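Local coordinates for oligopeptide-binding protein oppA (Lactococcus lactis, PDB 3DRF) that captures oligopeptides in a large cavity that closes like a Venus flytrap and serves the OppABCDF ABC transporter in their uptake, at residues 89-94 and 176-181; 121-126 and 141-146; 477-482 and 517-522; 72-77 and 561-566. All coordinates share one frame; numbering follows the deposited sequence.

Contact 1. Residues 89-94 and 176-181; sequences VALDKE and KEMKPG
M178 lays its folded side chain against the end of strand 89-92 and the residue after it, touching L91, D92 and K93. It has by far the most surface buried here, and K93 and L91 share most of the remainder. The chain bends at both chi2 (-55°) and chi3 (-79°), which bring SD and CE round to D92 and L91 while CG lies on K93. CG of M178 rests on the backbone of K93, 3.9 Å from K93 CA. The sulfur passes more loosely, M178 SD 4.1 Å from D92 O, with no hydrogen bond. The M178 and L91 side chains cross obliquely, M178 CE lying 3.8 Å from L91 CB, with L91 CD2 a little farther off. An alanine in place of M178 would probably open a gap beside L91 CB and the K93 backbone, since no polar bond joins the two segments to compensate.

K93 contributes its CA and CB. Its ammonium end leads away to E94, where K93 NZ and E94 OE2 form a 2.8 Å salt bridge. D92 likewise turns its carboxylate from M178; OD1 accepts from S95 N and, weakly, from E94 N, which steadies the turn leaving the strand. Close by, E177 reaches K96 in a salt bridge, giving the same turn a second link to the 176-181 loop. The contact is a surface one at a beta-hairpin: strand 87-92 forms the edge of a four-stranded antiparallel sheet, and the loop following strand 170-174, two places away in that sheet, returns to pack on the hairpin's end.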
# COMPACT_ATOMS: atom_id res chain seq x y z
N VAL A 89 3.80 -12.98 19.22
CA VAL A 89 4.02 -11.69 19.84
C VAL A 89 3.13 -11.60 21.10
O VAL A 89 1.98 -11.99 21.09
CB VAL A 89 3.83 -10.54 18.85
CG1 VAL A 89 2.40 -10.53 18.29
CG2 VAL A 89 4.14 -9.20 19.54
N ALA A 90 3.71 -11.12 22.18
CA ALA A 90 3.00 -10.85 23.45
C ALA A 90 3.13 -9.38 23.82
O ALA A 90 4.20 -8.85 23.90
CB ALA A 90 3.60 -11.67 24.54
N LEU A 91 2.02 -8.71 24.06
CA LEU A 91 2.00 -7.33 24.53
C LEU A 91 1.96 -7.26 26.04
O LEU A 91 1.22 -7.95 26.64
CB LEU A 91 0.76 -6.60 23.94
CG LEU A 91 0.57 -6.67 22.40
CD1 LEU A 91 -0.67 -5.90 22.02
CD2 LEU A 91 1.81 -6.05 21.65
N ASP A 92 2.75 -6.40 26.62
CA ASP A 92 2.68 -6.06 28.05
C ASP A 92 2.42 -4.57 28.17
O ASP A 92 3.25 -3.76 28.01
CB ASP A 92 3.97 -6.47 28.76
CG ASP A 92 3.99 -6.12 30.23
OD1 ASP A 92 3.20 -5.35 30.72
OD2 ASP A 92 4.88 -6.67 30.87
N LYS A 93 1.15 -4.27 28.39
CA LYS A 93 0.68 -2.88 28.44
C LYS A 93 1.18 -2.07 29.66
O LYS A 93 1.20 -0.91 29.64
CB LYS A 93 -0.87 -2.77 28.28
CG LYS A 93 -1.64 -3.31 29.51
CD LYS A 93 -3.15 -3.33 29.18
CE LYS A 93 -3.98 -3.91 30.27
NZ LYS A 93 -3.98 -3.14 31.54
N GLU A 94 1.58 -2.77 30.69
CA GLU A 94 2.12 -2.10 31.92
C GLU A 94 3.57 -1.66 31.70
O GLU A 94 3.90 -0.57 31.94
CB GLU A 94 1.99 -3.04 33.14
CG GLU A 94 0.60 -3.65 33.37
CD GLU A 94 -0.62 -2.74 33.31
OE1 GLU A 94 -0.53 -1.54 33.47
OE2 GLU A 94 -1.65 -3.33 33.07
N LYS A 176 7.20 3.96 23.77
CA LYS A 176 6.78 5.12 24.61
C LYS A 176 5.35 4.92 25.15
O LYS A 176 5.12 5.16 26.29
CB LYS A 176 6.87 6.43 23.82
CG LYS A 176 8.30 6.75 23.31
CD LYS A 176 8.31 8.05 22.46
CE LYS A 176 9.67 8.21 21.91
NZ LYS A 176 9.65 9.38 21.02
N GLU A 177 4.43 4.52 24.29
CA GLU A 177 3.08 4.17 24.67
C GLU A 177 2.58 3.02 23.80
O GLU A 177 2.97 2.81 22.66
CB GLU A 177 2.07 5.36 24.47
CG GLU A 177 2.42 6.68 25.21
CD GLU A 177 2.39 6.55 26.73
OE1 GLU A 177 1.89 5.59 27.25
OE2 GLU A 177 2.88 7.46 27.35
N MET A 178 1.64 2.31 24.38
CA MET A 178 0.84 1.34 23.63
C MET A 178 -0.10 2.10 22.70
O MET A 178 -0.44 3.23 22.94
CB MET A 178 0.04 0.46 24.57
CG MET A 178 0.87 -0.29 25.59
SD MET A 178 2.24 -1.33 24.89
CE MET A 178 1.38 -2.85 24.31
N LYS A 179 -0.48 1.42 21.63
CA LYS A 179 -1.44 1.95 20.67
C LYS A 179 -2.57 0.92 20.50
O LYS A 179 -2.30 -0.25 20.53
CB LYS A 179 -0.71 2.25 19.34
CG LYS A 179 0.61 3.12 19.47
CD LYS A 179 0.25 4.58 19.74
CE LYS A 179 1.53 5.36 20.05
NZ LYS A 179 1.17 6.77 20.29
N PRO A 180 -3.80 1.38 20.33
CA PRO A 180 -4.96 0.45 20.35
C PRO A 180 -4.93 -0.59 19.21
O PRO A 180 -5.40 -1.67 19.35
CB PRO A 180 -6.18 1.42 20.25
CG PRO A 180 -5.62 2.69 19.69
CD PRO A 180 -4.23 2.79 20.26
N GLY A 181 -4.29 -0.25 18.11
CA GLY A 181 -4.16 -1.20 17.01
C GLY A 181 -3.12 -2.33 17.15
O GLY A 181 -3.02 -3.15 16.28

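Contact 2. Residues 121-126 and 141-146; sequences FTYETI and ANIVGL
The ring of Y123 is met obliquely by two methyl groups, I143 CD1 and L146 CD2, both on the side of the ring that carries CD2 and CE2. I143 comes nearest, with its CD1 3.4 Å from Y123 CE2, a tight fit for two carbons. L146 sits closer to the ring's root, its CD2 4.0 Å from Y123 CD2. Both side chains cross the tyrosine at about a right angle, and Y119 adds an edge-to-face ring contact. On the same helix the F121 ring has T125 CG2 over one face, offset toward the rim, and E124 OE1 in plane at its edge.

The 141-146 loop presents its two apolar residues together because residues 143-146 form a type II beta-turn, closed by L146 N to I143 O at 3.0 Å, with G145 at the position of positive phi. In L146, CG stands anti to the backbone N (chi1 -170°), which directs the branched end, and with it CD2, toward the helix. Behind the pair, I143 also packs on V173 and L146 on I157.

No hydrogen bond spans the two segments. The phenol oxygen of Y123 finds its partners beyond them, at Y119 OH and L191 N, so this buried polar atom is satisfied while the rest of the ring stays in apolar company. Across this contact, cohesion between helix 116-127 and the turn thus depends on shape and the exclusion of water.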
# COMPACT_ATOMS: atom_id res chain seq x y z
N PHE A 121 17.16 -6.31 12.39
CA PHE A 121 17.76 -5.79 11.13
C PHE A 121 16.70 -5.21 10.15
O PHE A 121 16.98 -4.25 9.51
CB PHE A 121 18.64 -6.88 10.45
CG PHE A 121 19.45 -6.34 9.29
CD1 PHE A 121 19.39 -6.96 8.06
CD2 PHE A 121 20.25 -5.23 9.45
CE1 PHE A 121 20.13 -6.48 7.01
CE2 PHE A 121 21.03 -4.73 8.35
CZ PHE A 121 20.92 -5.37 7.15
N THR A 122 15.49 -5.79 10.14
CA THR A 122 14.34 -5.19 9.39
C THR A 122 14.21 -3.66 9.75
O THR A 122 14.06 -2.83 8.90
CB THR A 122 13.07 -5.89 9.81
OG1 THR A 122 13.18 -7.28 9.36
CG2 THR A 122 11.84 -5.20 9.16
N TYR A 123 14.30 -3.34 11.04
CA TYR A 123 14.15 -1.93 11.48
C TYR A 123 15.26 -1.05 10.89
O TYR A 123 15.00 0.03 10.52
CB TYR A 123 14.17 -1.82 13.00
CG TYR A 123 12.87 -2.37 13.65
CD1 TYR A 123 12.72 -3.75 13.91
CD2 TYR A 123 11.78 -1.55 13.94
CE1 TYR A 123 11.57 -4.27 14.51
CE2 TYR A 123 10.59 -2.08 14.54
CZ TYR A 123 10.52 -3.41 14.85
OH TYR A 123 9.35 -3.89 15.41
N GLU A 124 16.48 -1.57 10.83
CA GLU A 124 17.58 -0.82 10.26
C GLU A 124 17.36 -0.59 8.78
O GLU A 124 17.67 0.43 8.28
CB GLU A 124 18.93 -1.56 10.46
CG GLU A 124 19.31 -1.74 12.00
CD GLU A 124 20.70 -2.27 12.22
OE1 GLU A 124 21.39 -2.35 11.26
OE2 GLU A 124 21.01 -2.63 13.34
N THR A 125 16.80 -1.57 8.08
CA THR A 125 16.58 -1.38 6.62
C THR A 125 15.65 -0.21 6.31
O THR A 125 15.78 0.36 5.29
CB THR A 125 16.11 -2.64 5.88
OG1 THR A 125 14.75 -2.99 6.26
CG2 THR A 125 17.05 -3.83 6.09
N ILE A 126 14.71 0.07 7.21
CA ILE A 126 13.83 1.25 7.05
C ILE A 126 14.42 2.54 7.67
O ILE A 126 14.35 3.59 7.09
CB ILE A 126 12.43 0.95 7.68
CG1 ILE A 126 11.77 -0.20 6.86
CG2 ILE A 126 11.60 2.23 7.66
CD1 ILE A 126 10.38 -0.64 7.47
N ALA A 141 8.61 6.35 15.40
CA ALA A 141 9.12 7.27 16.46
C ALA A 141 8.71 6.87 17.89
O ALA A 141 9.26 7.28 18.83
CB ALA A 141 8.70 8.70 16.14
N ASN A 142 7.69 6.02 17.96
CA ASN A 142 7.17 5.49 19.23
C ASN A 142 7.96 4.33 19.83
O ASN A 142 7.70 3.95 20.92
CB ASN A 142 5.65 5.17 19.07
CG ASN A 142 5.01 4.54 20.34
OD1 ASN A 142 4.90 5.16 21.34
ND2 ASN A 142 4.60 3.31 20.22
N ILE A 143 8.97 3.84 19.12
CA ILE A 143 9.94 2.88 19.69
C ILE A 143 11.09 3.68 20.29
O ILE A 143 11.71 4.47 19.64
CB ILE A 143 10.42 1.88 18.62
CG1 ILE A 143 9.26 0.94 18.26
CG2 ILE A 143 11.63 1.01 19.20
CD1 ILE A 143 9.60 0.05 17.00
N VAL A 144 11.33 3.46 21.57
CA VAL A 144 12.40 4.17 22.29
C VAL A 144 13.72 4.04 21.53
O VAL A 144 14.12 2.98 21.17
CB VAL A 144 12.52 3.61 23.76
CG1 VAL A 144 13.71 4.24 24.47
CG2 VAL A 144 11.26 4.00 24.56
N GLY A 145 14.36 5.20 21.32
CA GLY A 145 15.67 5.20 20.65
C GLY A 145 15.64 5.19 19.11
O GLY A 145 16.64 5.40 18.47
N LEU A 146 14.50 4.93 18.52
CA LEU A 146 14.46 4.70 17.05
C LEU A 146 14.59 6.00 16.26
O LEU A 146 15.30 6.05 15.28
CB LEU A 146 13.25 3.85 16.63
CG LEU A 146 13.29 3.37 15.13
CD1 LEU A 146 14.57 2.69 14.66
CD2 LEU A 146 12.16 2.33 14.94

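Contact 3. Residues 477-482 and 517-522; sequences SEPSQQ and TYRKAA
R519 grips a single carboxylate oxygen of E478 with both of its terminal nitrogens in a buried salt bridge. NH1 of R519 lies 3.0 Å from E478 OE2 and approaches nearly along the C-O axis. R519 NH2 stands 3.1 Å from the same E478 OE2, meeting it on the syn side. The acceptor lies close to the guanidinium plane, and the two flat groups are nearly coplanar, 23° apart. The arginine, extended from CG to NE, reaches from its helix to meet the glutamate coming from the opposite direction. The other carboxylate oxygen, E478 OE1, accepts the backbone S480 N at 3.0 Å from above the carboxylate plane, and this second bond limits rotation of the group.

The bridge ties helix 516-533 to the loop that leaves strand 468-474 of the large mixed sheet and leads into helix 482-485. In this loop S477, the residue before E478, packs on an apolar side chain of the bound peptide.

R519 has further partners: NE donates to I508 O, and NH2 also forms a salt bridge with D509, whose other oxygen bonds S480 OG. The guanidinium thus pairs with two carboxylates, which would be expected to favour its charge. An alanine in place of E478 would probably cost R519 one of its two acidic partners here and take from S480 N its side-chain acceptor. S480 CB sits at the guanidinium edge, 4.1 Å from R519 NH2, and P479 CG approaches R519 NH1 obliquely at 4.4 Å. From the 176-181 loop, P180 packs beside R519 NE and G181 beside E478 OE2.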
# COMPACT_ATOMS: atom_id res chain seq x y z
N SER A 477 -3.65 -4.02 7.15
CA SER A 477 -4.85 -4.62 7.73
C SER A 477 -5.25 -4.07 9.09
O SER A 477 -5.91 -4.73 9.82
CB SER A 477 -4.77 -6.15 7.78
OG SER A 477 -3.63 -6.55 8.48
N GLU A 478 -4.83 -2.85 9.42
CA GLU A 478 -5.32 -2.13 10.61
C GLU A 478 -5.67 -0.72 10.10
O GLU A 478 -4.92 -0.18 9.33
CB GLU A 478 -4.20 -2.12 11.66
CG GLU A 478 -4.69 -1.90 13.12
CD GLU A 478 -5.08 -0.45 13.42
OE1 GLU A 478 -4.47 0.45 12.82
OE2 GLU A 478 -5.97 -0.30 14.19
N PRO A 479 -6.76 -0.15 10.55
CA PRO A 479 -7.26 1.06 9.84
C PRO A 479 -6.51 2.43 9.99
O PRO A 479 -6.78 3.32 9.25
CB PRO A 479 -8.72 1.19 10.35
CG PRO A 479 -8.72 0.44 11.66
CD PRO A 479 -7.82 -0.75 11.40
N SER A 480 -5.63 2.54 10.98
CA SER A 480 -4.85 3.78 11.13
C SER A 480 -4.08 4.10 9.83
O SER A 480 -3.50 3.25 9.23
CB SER A 480 -3.87 3.63 12.31
OG SER A 480 -3.22 4.90 12.47
N GLN A 481 -4.13 5.36 9.47
CA GLN A 481 -3.46 5.86 8.26
C GLN A 481 -2.24 6.75 8.55
O GLN A 481 -1.82 7.47 7.72
CB GLN A 481 -4.46 6.55 7.31
CG GLN A 481 -5.57 5.51 6.91
CD GLN A 481 -6.48 6.05 5.82
OE1 GLN A 481 -6.65 7.25 5.64
NE2 GLN A 481 -7.09 5.14 5.10
N GLN A 482 -1.66 6.60 9.73
CA GLN A 482 -0.34 7.23 10.03
C GLN A 482 0.67 6.93 8.96
O GLN A 482 1.42 7.78 8.64
CB GLN A 482 0.24 6.71 11.38
CG GLN A 482 -0.60 7.16 12.64
CD GLN A 482 -0.19 8.56 13.13
OE1 GLN A 482 0.46 9.27 12.47
NE2 GLN A 482 -0.64 8.92 14.31
N THR A 517 -15.38 3.57 21.68
CA THR A 517 -16.31 4.68 21.46
C THR A 517 -15.53 5.96 21.06
O THR A 517 -15.90 6.63 20.15
CB THR A 517 -17.10 5.00 22.74
OG1 THR A 517 -17.66 3.77 23.23
CG2 THR A 517 -18.20 6.03 22.43
N TYR A 518 -14.48 6.24 21.81
CA TYR A 518 -13.62 7.40 21.56
C TYR A 518 -12.88 7.25 20.20
O TYR A 518 -12.85 8.12 19.46
CB TYR A 518 -12.66 7.55 22.77
CG TYR A 518 -11.78 8.80 22.65
CD1 TYR A 518 -12.07 9.94 23.39
CD2 TYR A 518 -10.68 8.85 21.76
CE1 TYR A 518 -11.29 11.07 23.27
CE2 TYR A 518 -9.91 10.00 21.65
CZ TYR A 518 -10.22 11.10 22.39
OH TYR A 518 -9.52 12.28 22.35
N ARG A 519 -12.37 6.05 19.93
CA ARG A 519 -11.68 5.81 18.67
C ARG A 519 -12.61 5.90 17.47
O ARG A 519 -12.22 6.48 16.51
CB ARG A 519 -10.95 4.46 18.74
CG ARG A 519 -9.87 4.42 17.67
CD ARG A 519 -9.08 3.08 17.76
NE ARG A 519 -7.85 3.20 16.89
CZ ARG A 519 -7.41 2.25 16.08
NH1 ARG A 519 -7.99 1.09 15.99
NH2 ARG A 519 -6.33 2.52 15.37
N LYS A 520 -13.84 5.44 17.60
CA LYS A 520 -14.81 5.63 16.51
C LYS A 520 -15.05 7.11 16.19
O LYS A 520 -15.02 7.48 15.08
CB LYS A 520 -16.14 4.94 16.87
CG LYS A 520 -17.17 4.93 15.71
CD LYS A 520 -18.51 4.31 16.25
CE LYS A 520 -19.60 4.12 15.13
NZ LYS A 520 -19.40 2.83 14.50
N ALA A 521 -15.27 7.92 17.22
CA ALA A 521 -15.45 9.38 17.02
C ALA A 521 -14.19 10.05 16.44
O ALA A 521 -14.32 10.94 15.64
CB ALA A 521 -15.91 10.06 18.34
N ALA A 522 -13.02 9.59 16.86
CA ALA A 522 -11.80 10.10 16.27
C ALA A 522 -11.68 9.73 14.79
O ALA A 522 -11.33 10.55 14.02
CB ALA A 522 -10.64 9.55 17.09

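Contact 4. Residues 72-77 and 561-566; sequences LFFTDS and AMNTWS
M562 bends at chi2 (-67°), which lays SD beside F74, and again at chi3, which turns CE onto T75; CB already lies over the F74 ring. F74 answers with an unusual second torsion, chi2 3°, which turns the face of its ring to the methionine. M562 CB sits 3.6 Å from the centroid of the F74 ring, almost exactly on the ring normal, in a CH-pi contact over the centre. Farther along the chain, M562 CG is 3.7 Å from F74 CG. The sulfur has moved off the centre: M562 SD lies 4.3 Å from the centroid of the F74 ring, 38° from its normal, an oblique Met-aromatic contact.

That displacement brings SD to the backbone. T75 N points at M562 SD along a nearly straight line and makes a weak hydrogen bond of 3.5 Å. The methyl beyond it packs on T75, with M562 CE 3.6 Å from T75 OG1. T75 OG1 itself is engaged within its own segment, donating to D76 O at 3.0 Å. N563 adds a looser touch, its ND2 standing 4.3 Å from F74 CE2, obliquely to the ring.

One methionine thus meets a ring face, a backbone N-H and a threonine side chain, and carries most of the partly buried interface. Strand 74-75 pairs with strand 81-82 through F74 and I82, whereas M562 precedes helix 564-567, whose S566 bonds E246 O. The combined CH-pi and Met-aromatic contact joins this small two-stranded hairpin near the start of the chain to the loop entering the final helix, across nearly 500 residues of sequence.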
# COMPACT_ATOMS: atom_id res chain seq x y z
N LEU A 72 5.94 -12.80 9.82
CA LEU A 72 6.13 -13.67 10.99
C LEU A 72 4.86 -14.22 11.66
O LEU A 72 4.91 -15.24 12.24
CB LEU A 72 6.91 -12.89 12.08
CG LEU A 72 8.38 -12.63 11.77
CD1 LEU A 72 8.94 -11.78 12.87
CD2 LEU A 72 9.18 -14.01 11.64
N PHE A 73 3.78 -13.45 11.62
CA PHE A 73 2.63 -13.73 12.52
C PHE A 73 1.40 -14.24 11.79
O PHE A 73 1.06 -13.80 10.74
CB PHE A 73 2.27 -12.45 13.29
CG PHE A 73 3.44 -11.82 14.02
CD1 PHE A 73 4.08 -12.53 15.02
CD2 PHE A 73 3.86 -10.54 13.71
CE1 PHE A 73 5.20 -11.98 15.70
CE2 PHE A 73 4.98 -9.97 14.38
CZ PHE A 73 5.66 -10.70 15.38
N PHE A 74 0.69 -15.15 12.44
CA PHE A 74 -0.61 -15.58 11.97
C PHE A 74 -1.66 -14.67 12.62
O PHE A 74 -1.41 -14.07 13.63
CB PHE A 74 -0.88 -17.04 12.39
CG PHE A 74 -0.21 -18.11 11.48
CD1 PHE A 74 0.59 -17.77 10.44
CD2 PHE A 74 -0.44 -19.46 11.72
CE1 PHE A 74 1.16 -18.75 9.62
CE2 PHE A 74 0.15 -20.45 10.89
CZ PHE A 74 0.95 -20.05 9.90
N THR A 75 -2.81 -14.63 11.97
CA THR A 75 -3.98 -13.89 12.48
C THR A 75 -5.24 -14.68 12.28
O THR A 75 -5.26 -15.62 11.56
CB THR A 75 -4.20 -12.49 11.79
OG1 THR A 75 -4.69 -12.69 10.45
CG2 THR A 75 -2.89 -11.63 11.74
N ASP A 76 -6.27 -14.24 12.97
CA ASP A 76 -7.65 -14.72 12.70
C ASP A 76 -8.26 -13.92 11.55
O ASP A 76 -7.58 -13.14 10.96
CB ASP A 76 -8.53 -14.70 13.95
CG ASP A 76 -8.77 -13.29 14.51
OD1 ASP A 76 -8.60 -12.33 13.83
OD2 ASP A 76 -9.16 -13.25 15.65
N SER A 77 -9.53 -14.18 11.23
CA SER A 77 -10.15 -13.54 10.09
C SER A 77 -10.45 -12.04 10.32
O SER A 77 -10.77 -11.37 9.40
CB SER A 77 -11.47 -14.24 9.73
OG SER A 77 -12.37 -14.14 10.82
N ALA A 561 -7.09 -17.26 6.39
CA ALA A 561 -6.47 -18.49 5.89
C ALA A 561 -4.95 -18.33 5.95
O ALA A 561 -4.41 -17.49 5.31
CB ALA A 561 -6.93 -18.73 4.44
N MET A 562 -4.32 -19.15 6.77
CA MET A 562 -2.87 -18.98 7.04
C MET A 562 -1.93 -19.94 6.29
O MET A 562 -0.77 -19.78 6.33
CB MET A 562 -2.58 -19.09 8.55
CG MET A 562 -3.27 -18.02 9.40
SD MET A 562 -2.54 -16.39 9.00
CE MET A 562 -4.00 -15.53 8.30
N ASN A 563 -2.49 -20.94 5.64
CA ASN A 563 -1.69 -22.02 5.03
C ASN A 563 -2.06 -22.32 3.61
O ASN A 563 -1.86 -23.41 3.15
CB ASN A 563 -1.85 -23.27 5.84
CG ASN A 563 -0.92 -23.33 6.96
OD1 ASN A 563 0.27 -23.35 6.77
ND2 ASN A 563 -1.44 -23.35 8.14
N THR A 564 -2.60 -21.35 2.93
CA THR A 564 -3.03 -21.54 1.55
C THR A 564 -1.94 -22.18 0.66
O THR A 564 -2.23 -23.06 -0.07
CB THR A 564 -3.51 -20.24 0.95
OG1 THR A 564 -4.60 -19.76 1.75
CG2 THR A 564 -4.09 -20.48 -0.46
N TRP A 565 -0.72 -21.67 0.69
CA TRP A 565 0.32 -22.20 -0.23
C TRP A 565 0.70 -23.65 0.06
O TRP A 565 1.15 -24.32 -0.78
CB TRP A 565 1.57 -21.29 -0.23
CG TRP A 565 1.22 -19.92 -0.78
CD1 TRP A 565 1.18 -18.73 -0.10
CD2 TRP A 565 0.77 -19.63 -2.10
NE1 TRP A 565 0.80 -17.74 -0.92
CE2 TRP A 565 0.50 -18.25 -2.15
CE3 TRP A 565 0.60 -20.39 -3.26
CZ2 TRP A 565 0.07 -17.64 -3.31
CZ3 TRP A 565 0.18 -19.77 -4.40
CH2 TRP A 565 -0.06 -18.41 -4.43
N SER A 566 0.51 -24.11 1.28
CA SER A 566 0.70 -25.53 1.62
C SER A 566 -0.51 -26.40 1.33
O SER A 566 -0.38 -27.61 1.22
CB SER A 566 1.08 -25.67 3.08
OG SER A 566 2.34 -25.10 3.32

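Overall arrangement
Contacts 2 and 3 are buried, contact 4 partly so, and contact 1 lies at the surface. Contact 2 is wholly apolar, whereas contact 3 buries a charged pair; contacts 1 and 4 both centre on a bent methionine, with an aromatic partner in contact 4 alone. The 176-181 loop is the shared element: N142 of contact 2 is hydrogen-bonded to the K176 backbone and to E177 O, while P180 and G181 pack on R519 and E478 of contact 3. V89 of contact 1 also touches F73 of contact 4. Along the chain, contact 2 is nested within contact 1, contact 3 follows, and contact 4 encloses all three. Contacts 2 and 3 do not touch directly.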